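PrgX (Enterococcus faecalis, PDB 2AWI) acts as the receptor for the peptide sex pheromone cCF10 and is a repressor, probably DNA-binding, in the regulation of conjugation in Enterococcus faecalis. Local coordinates at residues T146-I151 / K173-I178; S30-V35 / S48-R53; K9-E14 / E52-N57. The protein carries 1 engineered substitution. All coordinates share one frame; numbering follows the deposited sequence.

Interactions 2 and 3 both belong to the helix-turn-helix domain, with centres about 10 Å apart, and both use helix 44-54. Along the chain, residues 9-14 come first, then 30-35; 30-35 packs on 48-53 and 9-14 on 52-57, so helices 4-14 and 29-36 are both joined to helix 44-54 and its end. S51 OG hydrogen-bonds to V56 O (2.8 Å), linking the two contacts. Interaction 1 follows later, in the all-helical TPR region, its centre about 37 Å from each of the others. Across the interface with the second subunit, I11 and E14 of interaction 3 pack on F149, so each subunit's helix-turn-helix domain docks beside the other's TPR region.

Interaction 1 of 3, residues T146-I151 / K173-I178; sequences TTFFGI and KPMYPI
A Met-aromatic contact between F148 and M175, a selenomethionine here, joins two connections between helices of the TPR region: the residues leading into helix 150-159 and the 3-10 turn that follows helix 165-172. CG of M175 lies over one face of the F148 ring, 3.6 Å from the ring centroid and only 20° off the normal, a CH-pi contact displaced toward the rim. From CG the extended chain (chi2 -179°, chi3 -176°) leads outward past the CD2-CE2 side of the ring, where M175 CE comes 3.5 Å from F148 CD2. The SE of M175 sits more obliquely, 4.8 Å from the F148 centroid. A long, unbranched, polarisable side chain suits this place, since it can lay a methylene on the face and pass its selenium and methyl by the rim. P174 meets the ring as well: its carbonyl O comes in obliquely, a close van der Waals neighbour 3.2 Å from F148 CE1, and its CB is 4.1 Å from F148 CZ. Proline also fits a tight turn, its ring fixing phi. M175 is buried and leans on D152, the engineered C153 and V156 of helix 150-159, while Y176 reaches helices 184-203 and 207-220, so that the turn is wedged among three helices.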
loop_
_atom_site.group_PDB
_atom_site.type_symbol
_atom_site.label_atom_id
_atom_site.label_comp_id
_atom_site.label_asym_id
_atom_site.label_seq_id
_atom_site.Cartn_x
_atom_site.Cartn_y
_atom_site.Cartn_z
ATOM N N THR A 146 19.113 -10.154 -45.680
ATOM C CA THR A 146 17.791 -10.792 -45.749
ATOM C C THR A 146 17.470 -11.518 -44.433
ATOM O O THR A 146 16.307 -11.694 -44.072
ATOM C CB THR A 146 17.684 -11.822 -46.921
ATOM O OG1 THR A 146 18.416 -13.012 -46.601
ATOM C CG2 THR A 146 18.235 -11.226 -48.214
ATOM N N THR A 147 18.509 -11.953 -43.729
ATOM C CA THR A 147 18.357 -12.639 -42.445
ATOM C C THR A 147 19.385 -12.063 -41.494
ATOM O O THR A 147 20.509 -11.765 -41.893
ATOM C CB THR A 147 18.589 -14.167 -42.550
ATOM O OG1 THR A 147 19.742 -14.430 -43.359
ATOM C CG2 THR A 147 17.379 -14.847 -43.135
ATOM N N PHE A 148 19.004 -11.913 -40.234
ATOM C CA PHE A 148 19.912 -11.334 -39.260
ATOM C C PHE A 148 20.286 -12.295 -38.150
ATOM O O PHE A 148 19.562 -13.248 -37.870
ATOM C CB PHE A 148 19.293 -10.057 -38.705
ATOM C CG PHE A 148 18.826 -9.120 -39.774
ATOM C CD1 PHE A 148 17.617 -9.347 -40.433
ATOM C CD2 PHE A 148 19.626 -8.055 -40.183
ATOM C CE1 PHE A 148 17.210 -8.531 -41.488
ATOM C CE2 PHE A 148 19.230 -7.227 -41.241
ATOM C CZ PHE A 148 18.015 -7.470 -41.894
ATOM N N PHE A 149 21.436 -12.043 -37.534
ATOM C CA PHE A 149 21.938 -12.896 -36.467
ATOM C C PHE A 149 22.060 -12.138 -35.147
ATOM O O PHE A 149 21.854 -10.927 -35.096
ATOM C CB PHE A 149 23.296 -13.484 -36.873
ATOM C CG PHE A 149 23.336 -13.993 -38.294
ATOM C CD1 PHE A 149 23.648 -13.133 -39.347
ATOM C CD2 PHE A 149 23.015 -15.321 -38.584
ATOM C CE1 PHE A 149 23.640 -13.585 -40.668
ATOM C CE2 PHE A 149 23.000 -15.790 -39.908
ATOM C CZ PHE A 149 23.312 -14.920 -40.951
ATOM N N GLY A 150 22.391 -12.866 -34.085
ATOM C CA GLY A 150 22.541 -12.259 -32.778
ATOM C C GLY A 150 23.382 -10.997 -32.808
ATOM O O GLY A 150 22.972 -9.950 -32.302
ATOM N N ILE A 151 24.555 -11.079 -33.420
ATOM C CA ILE A 151 25.447 -9.928 -33.478
ATOM C C ILE A 151 24.802 -8.714 -34.169
ATOM O O ILE A 151 25.182 -7.564 -33.905
ATOM C CB ILE A 151 26.771 -10.305 -34.177
ATOM C CG1 ILE A 151 27.741 -9.126 -34.147
ATOM C CG2 ILE A 151 26.489 -10.741 -35.601
ATOM C CD1 ILE A 151 28.088 -8.643 -32.754
ATOM N N LYS A 173 13.640 -2.536 -37.518
ATOM C CA LYS A 173 12.399 -3.112 -38.027
ATOM C C LYS A 173 12.553 -4.384 -38.869
ATOM O O LYS A 173 11.834 -5.363 -38.655
ATOM C CB LYS A 173 11.640 -2.060 -38.838
ATOM C CG LYS A 173 11.461 -0.726 -38.134
ATOM C CD LYS A 173 10.250 -0.697 -37.215
ATOM C CE LYS A 173 10.016 0.716 -36.696
ATOM N NZ LYS A 173 8.688 0.856 -36.041
ATOM N N PRO A 174 13.478 -4.383 -39.845
ATOM C CA PRO A 174 13.676 -5.567 -40.691
ATOM C C PRO A 174 14.196 -6.809 -39.968
ATOM O O PRO A 174 14.202 -7.910 -40.525
ATOM C CB PRO A 174 14.642 -5.067 -41.765
ATOM C CG PRO A 174 15.412 -4.008 -41.066
ATOM C CD PRO A 174 14.344 -3.278 -40.291
HETATM N N MSE A 175 14.631 -6.633 -38.726
HETATM C CA MSE A 175 15.145 -7.752 -37.956
HETATM C C MSE A 175 14.039 -8.446 -37.188
HETATM O O MSE A 175 14.216 -9.562 -36.713
HETATM C CB MSE A 175 16.229 -7.274 -36.996
HETATM C CG MSE A 175 17.454 -6.758 -37.712
HETATM SE SE MSE A 175 18.824 -6.202 -36.501
HETATM C CE MSE A 175 20.097 -5.502 -37.786
ATOM N N TYR A 176 12.890 -7.789 -37.076
ATOM C CA TYR A 176 11.761 -8.361 -36.361
ATOM C C TYR A 176 10.535 -8.516 -37.259
ATOM O O TYR A 176 10.435 -7.879 -38.310
ATOM C CB TYR A 176 11.417 -7.489 -35.144
ATOM C CG TYR A 176 12.503 -7.490 -34.093
ATOM C CD1 TYR A 176 13.654 -6.728 -34.260
ATOM C CD2 TYR A 176 12.425 -8.334 -32.982
ATOM C CE1 TYR A 176 14.711 -6.813 -33.359
ATOM C CE2 TYR A 176 13.474 -8.426 -32.072
ATOM C CZ TYR A 176 14.617 -7.672 -32.269
ATOM O OH TYR A 176 15.697 -7.815 -31.430
ATOM N N PRO A 177 9.585 -9.374 -36.856
ATOM C CA PRO A 177 9.588 -10.174 -35.626
ATOM C C PRO A 177 10.523 -11.377 -35.660
ATOM O O PRO A 177 10.953 -11.816 -36.724
ATOM C CB PRO A 177 8.131 -10.596 -35.494
ATOM C CG PRO A 177 7.730 -10.780 -36.918
ATOM C CD PRO A 177 8.316 -9.552 -37.584
ATOM N N ILE A 178 10.835 -11.903 -34.480
ATOM C CA ILE A 178 11.696 -13.075 -34.361
ATOM C C ILE A 178 10.801 -14.298 -34.575
ATOM O O ILE A 178 9.654 -14.328 -34.109
ATOM C CB ILE A 178 12.346 -13.166 -32.949
ATOM C CG1 ILE A 178 13.157 -11.895 -32.647
ATOM C CG2 ILE A 178 13.230 -14.408 -32.864
ATOM C CD1 ILE A 178 14.309 -11.623 -33.596
#

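Interaction 2 of 3, residues S30-V35 / S48-R53; sequences SVYIKV and SKFSER
With chi1 at -179°, the ring of Y32 swings opposite its own backbone N, whereas F50, at chi1 -63°, sends its ring opposite the carbonyl carbon; the two side chains point in opposing senses and meet only at their rings, edge against face. The result is a T-shaped (edge-to-face) aromatic pair in the core of the helix-turn-helix domain, between helix 29-36, in the position of the recognition helix of such domains, and helix 44-54. The ring planes stand at 85° and the centroids lie 5.3 Å apart. Y32 supplies the edge: its CD2 comes within 3.8 Å of F50 CZ, which lies in the plane of the tyrosine ring. F50 supplies a face, with Y32 CE2 3.9 Å from F50 CZ and displaced toward the rim. Large flat rings suit this place because the backbones are well separated, the CA atoms of Y32 and F50 being 10.6 Å apart. Around the pair the domain closes in: L22 of helix 19-23 touches both rings, L8 of helix 4-14 packs on F50, and R12 packs on Y32. Phenylalanine, wholly apolar, fits such surroundings. Tyrosine is suited to its place because its polar end has a partner one turn further along its own helix, where the phenolic OH of Y32 is hydrogen-bonded to OE2 of E36.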
loop_
_atom_site.group_PDB
_atom_site.type_symbol
_atom_site.label_atom_id
_atom_site.label_comp_id
_atom_site.label_asym_id
_atom_site.label_seq_id
_atom_site.Cartn_x
_atom_site.Cartn_y
_atom_site.Cartn_z
ATOM N N SER A 30 44.656 -45.480 -29.994
ATOM C CA SER A 30 45.797 -44.603 -30.218
ATOM C C SER A 30 45.393 -43.151 -30.464
ATOM O O SER A 30 45.914 -42.238 -29.815
ATOM C CB SER A 30 46.626 -45.116 -31.398
ATOM O OG SER A 30 45.814 -45.313 -32.545
ATOM N N VAL A 31 44.469 -42.939 -31.399
ATOM C CA VAL A 31 44.015 -41.589 -31.718
ATOM C C VAL A 31 43.335 -40.906 -30.534
ATOM O O VAL A 31 43.530 -39.715 -30.305
ATOM C CB VAL A 31 43.040 -41.585 -32.912
ATOM C CG1 VAL A 31 42.482 -40.177 -33.122
ATOM C CG2 VAL A 31 43.755 -42.054 -34.171
ATOM N N TYR A 32 42.542 -41.655 -29.777
ATOM C CA TYR A 32 41.863 -41.065 -28.641
ATOM C C TYR A 32 42.848 -40.536 -27.613
ATOM O O TYR A 32 42.584 -39.523 -26.966
ATOM C CB TYR A 32 40.918 -42.066 -27.973
ATOM C CG TYR A 32 40.186 -41.451 -26.799
ATOM C CD1 TYR A 32 40.688 -41.551 -25.505
ATOM C CD2 TYR A 32 39.035 -40.689 -27.001
ATOM C CE1 TYR A 32 40.065 -40.901 -24.442
ATOM C CE2 TYR A 32 38.407 -40.031 -25.951
ATOM C CZ TYR A 32 38.924 -40.136 -24.674
ATOM O OH TYR A 32 38.300 -39.466 -23.642
ATOM N N ILE A 33 43.977 -41.222 -27.458
ATOM C CA ILE A 33 44.992 -40.794 -26.501
ATOM C C ILE A 33 45.531 -39.429 -26.905
ATOM O O ILE A 33 45.772 -38.571 -26.058
ATOM C CB ILE A 33 46.163 -41.811 -26.420
ATOM C CG1 ILE A 33 45.673 -43.092 -25.743
ATOM C CG2 ILE A 33 47.342 -41.217 -25.640
ATOM C CD1 ILE A 33 46.740 -44.148 -25.559
ATOM N N LYS A 34 45.718 -39.229 -28.204
ATOM C CA LYS A 34 46.218 -37.953 -28.697
ATOM C C LYS A 34 45.192 -36.857 -28.427
ATOM O O LYS A 34 45.551 -35.718 -28.118
ATOM C CB LYS A 34 46.528 -38.041 -30.195
ATOM C CG LYS A 34 47.730 -38.919 -30.520
ATOM C CD LYS A 34 48.047 -38.931 -32.008
ATOM C CE LYS A 34 49.278 -39.783 -32.296
ATOM N NZ LYS A 34 49.578 -39.894 -33.750
ATOM N N VAL A 35 43.913 -37.214 -28.535
ATOM C CA VAL A 35 42.828 -36.277 -28.280
ATOM C C VAL A 35 42.848 -35.781 -26.835
ATOM O O VAL A 35 42.693 -34.585 -26.598
ATOM C CB VAL A 35 41.453 -36.918 -28.556
ATOM C CG1 VAL A 35 40.352 -36.067 -27.944
ATOM C CG2 VAL A 35 41.232 -37.049 -30.058
ATOM N N SER A 48 30.429 -34.319 -29.620
ATOM C CA SER A 48 29.023 -34.523 -29.288
ATOM C C SER A 48 28.820 -35.989 -28.868
ATOM O O SER A 48 28.057 -36.283 -27.950
ATOM C CB SER A 48 28.139 -34.176 -30.491
ATOM O OG SER A 48 26.763 -34.352 -30.184
ATOM N N LYS A 49 29.515 -36.901 -29.537
ATOM C CA LYS A 49 29.427 -38.317 -29.196
ATOM C C LYS A 49 30.052 -38.599 -27.830
ATOM O O LYS A 49 29.450 -39.279 -26.996
ATOM C CB LYS A 49 30.114 -39.174 -30.263
ATOM C CG LYS A 49 29.255 -39.427 -31.488
ATOM C CD LYS A 49 30.007 -40.229 -32.539
ATOM C CE LYS A 49 29.172 -40.392 -33.805
ATOM N NZ LYS A 49 29.964 -40.974 -34.927
ATOM N N PHE A 50 31.247 -38.076 -27.583
ATOM C CA PHE A 50 31.883 -38.309 -26.288
ATOM C C PHE A 50 31.011 -37.692 -25.207
ATOM O O PHE A 50 30.852 -38.252 -24.119
ATOM C CB PHE A 50 33.279 -37.684 -26.245
ATOM C CG PHE A 50 34.243 -38.267 -27.242
ATOM C CD1 PHE A 50 34.235 -39.627 -27.534
ATOM C CD2 PHE A 50 35.201 -37.467 -27.841
ATOM C CE1 PHE A 50 35.168 -40.178 -28.401
ATOM C CE2 PHE A 50 36.141 -38.009 -28.713
ATOM C CZ PHE A 50 36.125 -39.369 -28.993
ATOM N N SER A 51 30.440 -36.535 -25.526
ATOM C CA SER A 51 29.570 -35.816 -24.608
ATOM C C SER A 51 28.404 -36.685 -24.161
ATOM O O SER A 51 28.074 -36.730 -22.974
ATOM C CB SER A 51 29.040 -34.550 -25.281
ATOM O OG SER A 51 28.028 -33.950 -24.495
ATOM N N GLU A 52 27.777 -37.375 -25.111
ATOM C CA GLU A 52 26.654 -38.240 -24.784
ATOM C C GLU A 52 27.124 -39.425 -23.944
ATOM O O GLU A 52 26.392 -39.908 -23.072
ATOM C CB GLU A 52 25.974 -38.753 -26.054
ATOM C CG GLU A 52 24.756 -39.615 -25.755
ATOM C CD GLU A 52 24.096 -40.173 -26.995
ATOM O OE1 GLU A 52 23.063 -40.861 -26.845
ATOM O OE2 GLU A 52 24.603 -39.928 -28.112
ATOM N N ARG A 53 28.341 -39.891 -24.223
ATOM C CA ARG A 53 28.930 -41.004 -23.484
ATOM C C ARG A 53 29.139 -40.601 -22.027
ATOM O O ARG A 53 28.770 -41.338 -21.118
ATOM C CB ARG A 53 30.284 -41.398 -24.086
ATOM C CG ARG A 53 30.236 -42.064 -25.454
ATOM C CD ARG A 53 29.485 -43.378 -25.393
ATOM N NE ARG A 53 30.041 -44.360 -26.319
ATOM C CZ ARG A 53 30.097 -44.205 -27.635
ATOM N NH1 ARG A 53 29.625 -43.097 -28.194
ATOM N NH2 ARG A 53 30.629 -45.153 -28.394
#

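Interaction 3 of 3, residues K9-E14 / E52-N57; sequences KQIRQE and ERLGVN
I11, L54 and V56 form the tightly packed part of this contact in the helix-turn-helix domain, where helix 4-14 meets the end of helix 44-54 and the turn beyond it. L54 carries its CG opposite its carbonyl carbon (chi1 -59°), a torsion that aims CG at helix 4-14, where the fork sends the two methyls to different neighbours. CD1 lies 4.0 Å from I11 CG2, the L54 side chain lying nearly perpendicular to that of I11, and CD2 settles against the helix backbone, 3.7 Å from R12 CA. A leucine suits the spot because its fork can serve two neighbours at once. The CG2 methyls of I11 and V56 meet end on, and I61 of helix 58-67 touches both residues. G55 ends the helix with a positive phi of 80°, backbone angles that suit glycine, because a side chain there would collide with the carbonyl O of L54; the chain that follows brings V56 against I11. The far side of helix 4-14 is different in kind. K9 and Q13 are exposed, and polar chains suit that solvent-facing surface, while E14 makes a salt bridge to R145 of the second subunit. R12 belongs to both worlds: its CB packs 3.9 Å from L54 CD2, while the chain, bent at chi3 (66°), carries the guanidinium away to a salt bridge from NE to E36, with NH1 bonded to the carbonyl O of Y17. I11 also packs on F149 of the second subunit. The closest approach between the two segments is apolar, I11 CG2 to V56 CG2 at 3.6 Å.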
loop_
_atom_site.group_PDB
_atom_site.type_symbol
_atom_site.label_atom_id
_atom_site.label_comp_id
_atom_site.label_asym_id
_atom_site.label_seq_id
_atom_site.Cartn_x
_atom_site.Cartn_y
_atom_site.Cartn_z
ATOM N N LYS A 9 39.233 -35.742 -20.298
ATOM C CA LYS A 9 39.965 -36.609 -19.380
ATOM C C LYS A 9 39.499 -36.371 -17.945
ATOM O O LYS A 9 39.191 -37.314 -17.215
ATOM C CB LYS A 9 41.463 -36.342 -19.495
ATOM C CG LYS A 9 42.332 -37.221 -18.617
ATOM C CD LYS A 9 43.806 -36.975 -18.911
ATOM C CE LYS A 9 44.700 -37.928 -18.139
ATOM N NZ LYS A 9 46.137 -37.727 -18.471
ATOM N N GLN A 10 39.451 -35.101 -17.548
ATOM C CA GLN A 10 39.006 -34.727 -16.210
ATOM C C GLN A 10 37.633 -35.335 -15.920
ATOM O O GLN A 10 37.439 -36.000 -14.902
ATOM C CB GLN A 10 38.907 -33.202 -16.084
ATOM C CG GLN A 10 38.149 -32.744 -14.837
ATOM C CD GLN A 10 37.394 -31.429 -15.024
ATOM O OE1 GLN A 10 36.574 -31.051 -14.181
ATOM N NE2 GLN A 10 37.666 -30.732 -16.122
ATOM N N ILE A 11 36.685 -35.098 -16.824
ATOM C CA ILE A 11 35.319 -35.588 -16.668
ATOM C C ILE A 11 35.263 -37.109 -16.717
ATOM O O ILE A 11 34.647 -37.740 -15.857
ATOM C CB ILE A 11 34.382 -34.997 -17.768
ATOM C CG1 ILE A 11 34.502 -33.469 -17.786
ATOM C CG2 ILE A 11 32.930 -35.387 -17.495
ATOM C CD1 ILE A 11 33.679 -32.777 -18.871
ATOM N N ARG A 12 35.913 -37.695 -17.718
ATOM C CA ARG A 12 35.940 -39.146 -17.851
ATOM C C ARG A 12 36.446 -39.830 -16.572
ATOM O O ARG A 12 35.847 -40.800 -16.103
ATOM C CB ARG A 12 36.817 -39.559 -19.038
ATOM C CG ARG A 12 37.067 -41.058 -19.108
ATOM C CD ARG A 12 37.908 -41.459 -20.304
ATOM N NE ARG A 12 39.282 -40.959 -20.249
ATOM C CZ ARG A 12 40.223 -41.399 -19.414
ATOM N NH1 ARG A 12 39.960 -42.364 -18.538
ATOM N NH2 ARG A 12 41.438 -40.873 -19.463
ATOM N N GLN A 13 37.534 -39.326 -16.001
ATOM C CA GLN A 13 38.078 -39.931 -14.788
ATOM C C GLN A 13 37.252 -39.631 -13.543
ATOM O O GLN A 13 37.217 -40.437 -12.620
ATOM C CB GLN A 13 39.535 -39.506 -14.582
ATOM C CG GLN A 13 40.426 -39.925 -15.739
ATOM C CD GLN A 13 41.891 -39.715 -15.459
ATOM O OE1 GLN A 13 42.296 -38.657 -14.983
ATOM N NE2 GLN A 13 42.701 -40.720 -15.766
ATOM N N GLU A 14 36.587 -38.481 -13.508
ATOM C CA GLU A 14 35.745 -38.142 -12.360
ATOM C C GLU A 14 34.534 -39.067 -12.302
ATOM O O GLU A 14 34.009 -39.356 -11.226
ATOM C CB GLU A 14 35.251 -36.698 -12.460
ATOM C CG GLU A 14 34.104 -36.355 -11.506
ATOM C CD GLU A 14 34.482 -36.515 -10.051
ATOM O OE1 GLU A 14 35.664 -36.277 -9.723
ATOM O OE2 GLU A 14 33.603 -36.859 -9.230
ATOM N N GLU A 52 27.777 -37.375 -25.111
ATOM C CA GLU A 52 26.654 -38.240 -24.784
ATOM C C GLU A 52 27.124 -39.425 -23.944
ATOM O O GLU A 52 26.392 -39.908 -23.072
ATOM C CB GLU A 52 25.974 -38.753 -26.054
ATOM C CG GLU A 52 24.756 -39.615 -25.755
ATOM C CD GLU A 52 24.096 -40.173 -26.995
ATOM O OE1 GLU A 52 23.063 -40.861 -26.845
ATOM O OE2 GLU A 52 24.603 -39.928 -28.112
ATOM N N ARG A 53 28.341 -39.891 -24.223
ATOM C CA ARG A 53 28.930 -41.004 -23.484
ATOM C C ARG A 53 29.139 -40.601 -22.027
ATOM O O ARG A 53 28.770 -41.338 -21.118
ATOM C CB ARG A 53 30.284 -41.398 -24.086
ATOM C CG ARG A 53 30.236 -42.064 -25.454
ATOM C CD ARG A 53 29.485 -43.378 -25.393
ATOM N NE ARG A 53 30.041 -44.360 -26.319
ATOM C CZ ARG A 53 30.097 -44.205 -27.635
ATOM N NH1 ARG A 53 29.625 -43.097 -28.194
ATOM N NH2 ARG A 53 30.629 -45.153 -28.394
ATOM N N LEU A 54 29.734 -39.431 -21.807
ATOM C CA LEU A 54 29.988 -38.946 -20.451
ATOM C C LEU A 54 28.703 -38.552 -19.716
ATOM O O LEU A 54 28.671 -38.540 -18.485
ATOM C CB LEU A 54 30.931 -37.740 -20.494
ATOM C CG LEU A 54 32.309 -37.959 -21.133
ATOM C CD1 LEU A 54 32.988 -36.616 -21.350
ATOM C CD2 LEU A 54 33.168 -38.871 -20.244
ATOM N N GLY A 55 27.648 -38.220 -20.464
ATOM C CA GLY A 55 26.404 -37.821 -19.828
ATOM C C GLY A 55 26.443 -36.372 -19.356
ATOM O O GLY A 55 25.581 -35.943 -18.591
ATOM N N VAL A 56 27.445 -35.617 -19.817
ATOM C CA VAL A 56 27.599 -34.216 -19.441
ATOM C C VAL A 56 27.275 -33.367 -20.658
ATOM O O VAL A 56 27.806 -33.593 -21.739
ATOM C CB VAL A 56 29.049 -33.920 -18.970
ATOM C CG1 VAL A 56 29.206 -32.439 -18.621
ATOM C CG2 VAL A 56 29.382 -34.797 -17.779
ATOM N N ASN A 57 26.402 -32.386 -20.473
ATOM C CA ASN A 57 25.969 -31.508 -21.557
ATOM C C ASN A 57 27.089 -30.932 -22.432
ATOM O O ASN A 57 28.075 -30.375 -21.946
ATOM C CB ASN A 57 25.088 -30.397 -20.973
ATOM C CG ASN A 57 23.823 -30.952 -20.313
ATOM O OD1 ASN A 57 22.857 -31.305 -20.988
ATOM N ND2 ASN A 57 23.839 -31.050 -18.990
#